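Local coordinates for conserved hypothetical protein (Bacteroides thetaiotaomicron, PDB 2FB0), which is of unknown function but, as a member of the antibiotic biosynthesis monooxygenase family, is possibly an oxidoreductase, at the interface of chains A and B. Coordinates in Å, arbitrary orientation; residue numbers count along the deposited sequence, not the author numbering. Chains: chain A/B, conserved hypothetical protein.

Contact 1: the interface of chains A and B. Residues chain A 10, 44-46, 49, 52-54; chain B 43-44, 54, 56.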
# COMPACT_ATOMS: atom_id res chain seq x y z
N PHE A 10 -0.71 3.57 7.27
CA PHE A 10 -1.54 2.46 7.70
C PHE A 10 -2.57 2.96 8.70
O PHE A 10 -2.24 3.76 9.57
CB PHE A 10 -0.69 1.34 8.29
CG PHE A 10 0.36 0.84 7.33
CD1 PHE A 10 0.04 -0.12 6.37
CD2 PHE A 10 1.65 1.34 7.36
CE1 PHE A 10 0.99 -0.57 5.47
CE2 PHE A 10 2.63 0.89 6.46
CZ PHE A 10 2.29 -0.07 5.50
N PHE A 44 -6.45 2.13 -0.10
CA PHE A 44 -6.48 0.69 -0.31
C PHE A 44 -6.95 -0.01 0.96
O PHE A 44 -6.39 0.22 2.04
CB PHE A 44 -5.07 0.14 -0.61
CG PHE A 44 -4.46 0.65 -1.87
CD1 PHE A 44 -4.54 -0.09 -3.06
CD2 PHE A 44 -3.76 1.86 -1.88
CE1 PHE A 44 -3.96 0.38 -4.24
CE2 PHE A 44 -3.17 2.33 -3.06
CZ PHE A 44 -3.27 1.58 -4.24
N GLU A 45 -7.91 -0.91 0.83
CA GLU A 45 -8.41 -1.70 1.95
C GLU A 45 -7.75 -3.07 1.98
O GLU A 45 -7.62 -3.73 0.94
CB GLU A 45 -9.92 -1.90 1.81
CG GLU A 45 -10.70 -0.62 1.74
CD GLU A 45 -12.09 -0.81 1.16
OE1 GLU A 45 -12.78 -1.78 1.54
OE2 GLU A 45 -12.50 0.04 0.34
N SER A 46 -7.37 -3.53 3.17
CA SER A 46 -6.81 -4.87 3.30
C SER A 46 -7.84 -5.91 2.89
O SER A 46 -9.01 -5.84 3.29
CB SER A 46 -6.31 -5.13 4.72
OG SER A 46 -5.99 -6.50 4.89
N ARG A 49 -7.66 -8.31 6.41
CA ARG A 49 -7.95 -7.75 7.74
C ARG A 49 -8.95 -6.60 7.61
O ARG A 49 -8.60 -5.51 7.14
CB ARG A 49 -6.67 -7.24 8.42
CG ARG A 49 -5.62 -8.32 8.64
CD ARG A 49 -4.29 -7.73 9.10
NE ARG A 49 -3.61 -6.97 8.04
CZ ARG A 49 -2.60 -6.12 8.25
NH1 ARG A 49 -2.15 -5.87 9.48
NH2 ARG A 49 -2.07 -5.49 7.21
N VAL A 52 -8.08 -2.97 8.80
CA VAL A 52 -6.89 -2.31 8.29
C VAL A 52 -7.11 -1.76 6.88
O VAL A 52 -7.61 -2.47 6.00
CB VAL A 52 -5.63 -3.24 8.30
CG1 VAL A 52 -4.41 -2.50 7.74
CG2 VAL A 52 -5.32 -3.75 9.71
N PHE A 53 -6.78 -0.49 6.68
CA PHE A 53 -6.62 0.03 5.32
C PHE A 53 -5.36 0.88 5.27
O PHE A 53 -4.73 1.09 6.30
CB PHE A 53 -7.89 0.71 4.77
CG PHE A 53 -8.19 2.08 5.35
CD1 PHE A 53 -8.98 2.21 6.50
CD2 PHE A 53 -7.72 3.24 4.72
CE1 PHE A 53 -9.29 3.49 7.01
CE2 PHE A 53 -8.02 4.51 5.22
CZ PHE A 53 -8.81 4.64 6.38
N MSE A 54 -4.96 1.31 4.07
CA MSE A 54 -3.75 2.09 3.94
C MSE A 54 -3.88 3.15 2.87
O MSE A 54 -4.71 3.02 1.95
CB MSE A 54 -2.51 1.21 3.71
CG MSE A 54 -2.50 0.43 2.39
SE MSE A 54 -0.70 -0.27 2.03
CE MSE A 54 0.12 1.53 1.87
N THR B 43 -2.31 -8.03 1.26
CA THR B 43 -2.92 -7.65 -0.00
C THR B 43 -3.97 -6.58 0.26
O THR B 43 -4.77 -6.73 1.18
CB THR B 43 -3.57 -8.91 -0.64
OG1 THR B 43 -2.55 -9.91 -0.78
CG2 THR B 43 -4.20 -8.59 -2.00
N PHE B 44 -3.94 -5.50 -0.53
CA PHE B 44 -4.84 -4.36 -0.38
C PHE B 44 -5.49 -4.02 -1.72
O PHE B 44 -4.78 -3.85 -2.72
CB PHE B 44 -4.06 -3.10 0.05
CG PHE B 44 -3.41 -3.20 1.39
CD1 PHE B 44 -4.04 -2.69 2.54
CD2 PHE B 44 -2.14 -3.77 1.52
CE1 PHE B 44 -3.42 -2.78 3.79
CE2 PHE B 44 -1.52 -3.85 2.78
CZ PHE B 44 -2.17 -3.35 3.91
N MSE B 54 -2.77 -3.82 -4.54
CA MSE B 54 -1.35 -3.75 -4.25
C MSE B 54 -0.96 -4.72 -3.16
O MSE B 54 -1.80 -5.13 -2.35
CB MSE B 54 -0.91 -2.32 -3.91
CG MSE B 54 -1.49 -1.72 -2.63
SE MSE B 54 -0.50 -0.12 -2.11
CE MSE B 54 1.19 -1.10 -1.79
N CYS B 56 1.73 -4.99 -0.13
CA CYS B 56 2.67 -4.26 0.71
C CYS B 56 3.45 -5.28 1.54
O CYS B 56 2.87 -6.15 2.17
CB CYS B 56 1.91 -3.31 1.64
SG CYS B 56 3.00 -2.10 2.42
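Antiparallel bridging pairs A:Ser46 with B:Phe44 where the two copies of strand 38-46 meet, and the side chains between the sheets make an apolar core; no N or O of one chain comes within bonding reach of the other in this patch. B:Phe44 hides the largest area here, 92 Å². With CG anti to its own carbonyl carbon (chi1 -63°), its ring lies against strand 52-59 of chain A, with the selenomethionine A:Met54 on one face. The selenium SE of A:Met54 sits over the ring centre, 3.7 Å above the plane and at that same distance from B:Phe44 CE2. On the same face, A:Met54 CG lies toward the CD1-CE1 edge, 3.5 Å from B:Phe44 CD1. The selenoether arm and the aromatic side chain cross at about a right angle. Around the rim, A:Ser46 CB and A:Val52 CG1 approach CE1, and A:Arg49 NH2 comes near CZ with its guanidinium plane steeply inclined to the ring. The two-fold twin places B:Met54 SE over A:Phe44, and the phenylalanines back onto each other at their beta carbons, A:Phe44 CB to B:Phe44 CB 3.5 Å. Beyond the selenium, B:Cys56 CB meets A:Met54 SE, while its sulfur SG lies in the plane of the A:Phe10 ring at the edge, 3.8 Å from CZ of A:Phe10.

Contact 2: the interface of chains A and B. Residues chain A 6, 92-94; chain B 6, 92-94.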
# COMPACT_ATOMS: atom_id res chain seq x y z
N ARG A 6 7.82 8.39 -1.18
CA ARG A 6 6.73 7.44 -1.06
C ARG A 6 6.24 7.42 0.40
O ARG A 6 7.04 7.24 1.32
CB ARG A 6 7.19 6.03 -1.49
CG ARG A 6 6.23 4.87 -1.13
CD ARG A 6 4.82 4.99 -1.77
NE ARG A 6 4.89 5.37 -3.18
CZ ARG A 6 5.19 4.53 -4.17
NH1 ARG A 6 5.42 3.24 -3.90
NH2 ARG A 6 5.23 4.96 -5.43
N PHE A 92 9.46 7.07 2.79
CA PHE A 92 10.63 6.51 2.11
C PHE A 92 11.01 7.42 0.93
O PHE A 92 10.15 8.06 0.33
CB PHE A 92 10.33 5.10 1.57
CG PHE A 92 9.78 4.15 2.60
CD1 PHE A 92 8.40 4.04 2.80
CD2 PHE A 92 10.64 3.36 3.36
CE1 PHE A 92 7.88 3.15 3.75
CE2 PHE A 92 10.13 2.48 4.33
CZ PHE A 92 8.75 2.37 4.51
N GLU A 93 12.30 7.49 0.63
CA GLU A 93 12.76 8.24 -0.54
C GLU A 93 13.08 7.28 -1.67
O GLU A 93 13.59 6.17 -1.44
CB GLU A 93 14.00 9.07 -0.22
CG GLU A 93 13.73 10.29 0.66
CD GLU A 93 14.85 11.31 0.64
OE1 GLU A 93 15.75 11.22 -0.23
OE2 GLU A 93 14.84 12.22 1.51
N PHE A 94 12.77 7.70 -2.89
CA PHE A 94 13.19 6.99 -4.09
C PHE A 94 14.71 7.13 -4.19
O PHE A 94 15.39 6.35 -4.86
CB PHE A 94 12.52 7.58 -5.33
CG PHE A 94 11.11 7.08 -5.56
CD1 PHE A 94 10.07 7.47 -4.72
CD2 PHE A 94 10.83 6.21 -6.60
CE1 PHE A 94 8.77 7.01 -4.92
CE2 PHE A 94 9.54 5.73 -6.81
CZ PHE A 94 8.50 6.14 -5.96
OXT PHE A 94 15.28 8.03 -3.59
N ARG B 6 11.06 -2.26 2.33
CA ARG B 6 9.64 -2.12 2.05
C ARG B 6 9.40 -2.34 0.55
O ARG B 6 10.04 -1.70 -0.28
CB ARG B 6 9.14 -0.73 2.49
CG ARG B 6 7.73 -0.34 1.97
CD ARG B 6 6.60 -1.28 2.46
NE ARG B 6 6.72 -1.61 3.89
CZ ARG B 6 6.36 -0.78 4.87
NH1 ARG B 6 5.82 0.41 4.59
NH2 ARG B 6 6.51 -1.15 6.15
N PHE B 92 12.04 -0.09 -1.49
CA PHE B 92 12.58 1.03 -0.70
C PHE B 92 13.29 0.47 0.54
O PHE B 92 12.90 -0.57 1.07
CB PHE B 92 11.45 1.96 -0.24
CG PHE B 92 10.57 2.45 -1.36
CD1 PHE B 92 9.42 1.75 -1.71
CD2 PHE B 92 10.88 3.63 -2.06
CE1 PHE B 92 8.59 2.20 -2.75
CE2 PHE B 92 10.06 4.08 -3.10
CZ PHE B 92 8.91 3.36 -3.44
N GLU B 93 14.34 1.15 0.99
CA GLU B 93 15.01 0.78 2.23
C GLU B 93 14.59 1.70 3.36
O GLU B 93 14.37 2.90 3.14
CB GLU B 93 16.54 0.84 2.08
CG GLU B 93 17.12 -0.28 1.22
CD GLU B 93 18.62 -0.44 1.39
OE1 GLU B 93 19.20 0.13 2.36
OE2 GLU B 93 19.24 -1.16 0.57
N PHE B 94 14.45 1.13 4.55
CA PHE B 94 14.25 1.91 5.76
C PHE B 94 15.53 2.68 6.03
O PHE B 94 15.55 3.69 6.74
CB PHE B 94 13.91 0.99 6.94
CG PHE B 94 12.46 0.57 6.99
CD1 PHE B 94 11.95 -0.33 6.06
CD2 PHE B 94 11.61 1.08 7.97
CE1 PHE B 94 10.61 -0.72 6.10
CE2 PHE B 94 10.27 0.69 8.02
CZ PHE B 94 9.77 -0.21 7.07
OXT PHE B 94 16.59 2.31 5.53
O HOH W 1 14.08 5.72 2.24
O HOH W 2 14.91 3.69 -0.48
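A:Phe92 and B:Phe92 cross at about a right angle near the ends of the two 86-93 strands, their beta carbons 3.8 Å apart (CB to CB). Packing is dense around each ring. CG of A:Phe92 stands anti to its carbonyl carbon (chi1 -53°), and the ring extends toward chain B with its CE2 edge over the centre of the C-terminal B:Phe94 ring. The two planes stand 83° apart, edge-to-face, with A:Phe92 CE2 3.7 Å from B:Phe94 CE1. B:Arg6 supplies another wall: its chain, bent at chi2 and chi3, brings CB to A:Phe92 CZ at 3.7 Å and curls NH1 back to the same CZ at 3.5 Å. Its guanidinium is steeply inclined to the phenylalanine plane rather than stacked flat on it, and its NH2 meets the B:Phe94 ring at the edge. The two-fold repeats this cluster around B:Phe92. By contrast, the strand backbones at residue 93 do not bond directly across the interface; two waters fill the separation. Water 1 joins the amide of A:Glu93 to the carbonyl of B:Glu93, water 2 makes the reciprocal link, and the waters pair weakly with each other. The A:Glu93 amide N lies 3.0 Å from water 1, almost straight at its hydrogen (166°).

Contact 3: the interface of chains A and B. Residues chain A 22, 26, 43-45; chain B 45-48.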
# COMPACT_ATOMS: atom_id res chain seq x y z
N ILE A 22 -12.75 5.30 5.56
CA ILE A 22 -12.42 5.04 4.15
C ILE A 22 -12.95 6.15 3.24
O ILE A 22 -12.23 6.63 2.36
CB ILE A 22 -12.90 3.62 3.68
CG1 ILE A 22 -12.10 2.54 4.41
CG2 ILE A 22 -12.77 3.46 2.13
CD1 ILE A 22 -12.69 1.13 4.32
N LYS A 26 -10.90 8.54 0.84
CA LYS A 26 -11.30 8.71 -0.55
C LYS A 26 -11.49 10.17 -0.95
O LYS A 26 -11.07 10.57 -2.04
CB LYS A 26 -12.56 7.90 -0.86
CG LYS A 26 -12.29 6.41 -1.02
CD LYS A 26 -13.59 5.60 -1.00
CE LYS A 26 -14.45 5.87 -2.21
NZ LYS A 26 -15.68 5.02 -2.11
N THR A 43 -6.42 5.20 -1.79
CA THR A 43 -6.83 4.49 -0.59
C THR A 43 -7.01 3.01 -0.93
O THR A 43 -7.64 2.70 -1.93
CB THR A 43 -8.15 5.11 -0.07
OG1 THR A 43 -7.94 6.51 0.14
CG2 THR A 43 -8.62 4.43 1.22
N PHE A 44 -6.45 2.13 -0.10
CA PHE A 44 -6.48 0.69 -0.31
C PHE A 44 -6.95 -0.01 0.96
O PHE A 44 -6.39 0.22 2.04
CB PHE A 44 -5.07 0.14 -0.61
CG PHE A 44 -4.46 0.65 -1.87
CD1 PHE A 44 -4.54 -0.09 -3.06
CD2 PHE A 44 -3.76 1.86 -1.88
CE1 PHE A 44 -3.96 0.38 -4.24
CE2 PHE A 44 -3.17 2.33 -3.06
CZ PHE A 44 -3.27 1.58 -4.24
N GLU A 45 -7.91 -0.91 0.83
CA GLU A 45 -8.41 -1.70 1.95
C GLU A 45 -7.75 -3.07 1.98
O GLU A 45 -7.62 -3.73 0.94
CB GLU A 45 -9.92 -1.90 1.81
CG GLU A 45 -10.70 -0.62 1.74
CD GLU A 45 -12.09 -0.81 1.16
OE1 GLU A 45 -12.78 -1.78 1.54
OE2 GLU A 45 -12.50 0.04 0.34
N GLU B 45 -6.80 -3.86 -1.72
CA GLU B 45 -7.54 -3.48 -2.92
C GLU B 45 -7.80 -1.98 -2.93
O GLU B 45 -8.20 -1.41 -1.90
CB GLU B 45 -8.88 -4.20 -2.95
CG GLU B 45 -8.77 -5.70 -2.92
CD GLU B 45 -10.06 -6.38 -2.51
OE1 GLU B 45 -11.14 -5.98 -3.00
OE2 GLU B 45 -9.99 -7.34 -1.71
N SER B 46 -7.64 -1.34 -4.08
CA SER B 46 -7.96 0.07 -4.20
C SER B 46 -9.44 0.31 -3.94
O SER B 46 -10.29 -0.43 -4.46
CB SER B 46 -7.56 0.63 -5.56
OG SER B 46 -8.08 1.93 -5.75
N SER B 47 -9.71 1.33 -3.13
CA SER B 47 -11.06 1.76 -2.77
C SER B 47 -11.67 2.62 -3.88
O SER B 47 -12.88 2.87 -3.86
CB SER B 47 -11.03 2.58 -1.46
OG SER B 47 -10.67 1.78 -0.34
N THR B 48 -10.84 3.09 -4.80
CA THR B 48 -11.27 4.02 -5.85
C THR B 48 -11.19 3.46 -7.28
O THR B 48 -11.90 3.95 -8.17
CB THR B 48 -10.51 5.39 -5.79
OG1 THR B 48 -9.14 5.21 -6.19
CG2 THR B 48 -10.56 6.03 -4.38
O HOH W 3 -14.94 2.31 -2.22
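B:Ser47 reaches over A:Thr43 and A:Glu45 at the end of an antiparallel inter-subunit strand pairing in this antibiotic biosynthesis monooxygenase family member. Reciprocal amide-to-carbonyl hydrogen bonds between A:Glu45 and B:Glu45 are centred on the two-fold, each with N to O 2.8 Å. The pairing runs on to B:Ser47, whose N donates to A:Thr43 O at 2.8 Å in an almost straight bond (176° at H). The B:Ser47 hydroxyl is turned anti to the carbonyl carbon (chi1 -67°), which points it at the carboxylate of A:Glu45. There OG donates at 2.6 Å to OE2 of A:Glu45, which accepts through its anti lone pair, on the side away from OE1. The methyls A:Ile22 CG2 and A:Thr43 CG2 border the hydroxyl, both 3.7 Å from B:Ser47 OG. On the flank, A:Lys26 from helix 18-32 runs past B:Thr48 in the opposite direction. From its CB the chain continues to CG, which lies 3.8 Å from the methyl CG2 of B:Thr48. Next along, A:Lys26 CD packs 4.0 Å from B:Ser47 CB, and A:Lys26 CE comes to 3.8 Å from the carbonyl oxygen O of B:Ser47. At the tip, NZ binds a water that in turn bonds to the same carbonyl. Within chain B, the turn is tied back by B:Thr48 N donating to B:Ser46 OG at 3.1 Å.

Contacts 1 and 3 are neighbours, about 8 Å between the centres of their C-alpha atoms, and share A:Phe44 and A:Glu45. The backbone pairing of strand 38-46 runs through both, with the ring of A:Phe44 in the apolar core of contact 1 and the carboxylate of A:Glu45 bonded in contact 3. Contact 2 lies about 18 Å from contact 1 and 21 Å from contact 3, between the same C-alpha centres, where strand 86-93 takes over; strand 5-12 contributes to contacts 1 and 2. Such spacing may limit rocking of one chain on the other; a two-fold dimer is plausible, though the structure alone does not prove it.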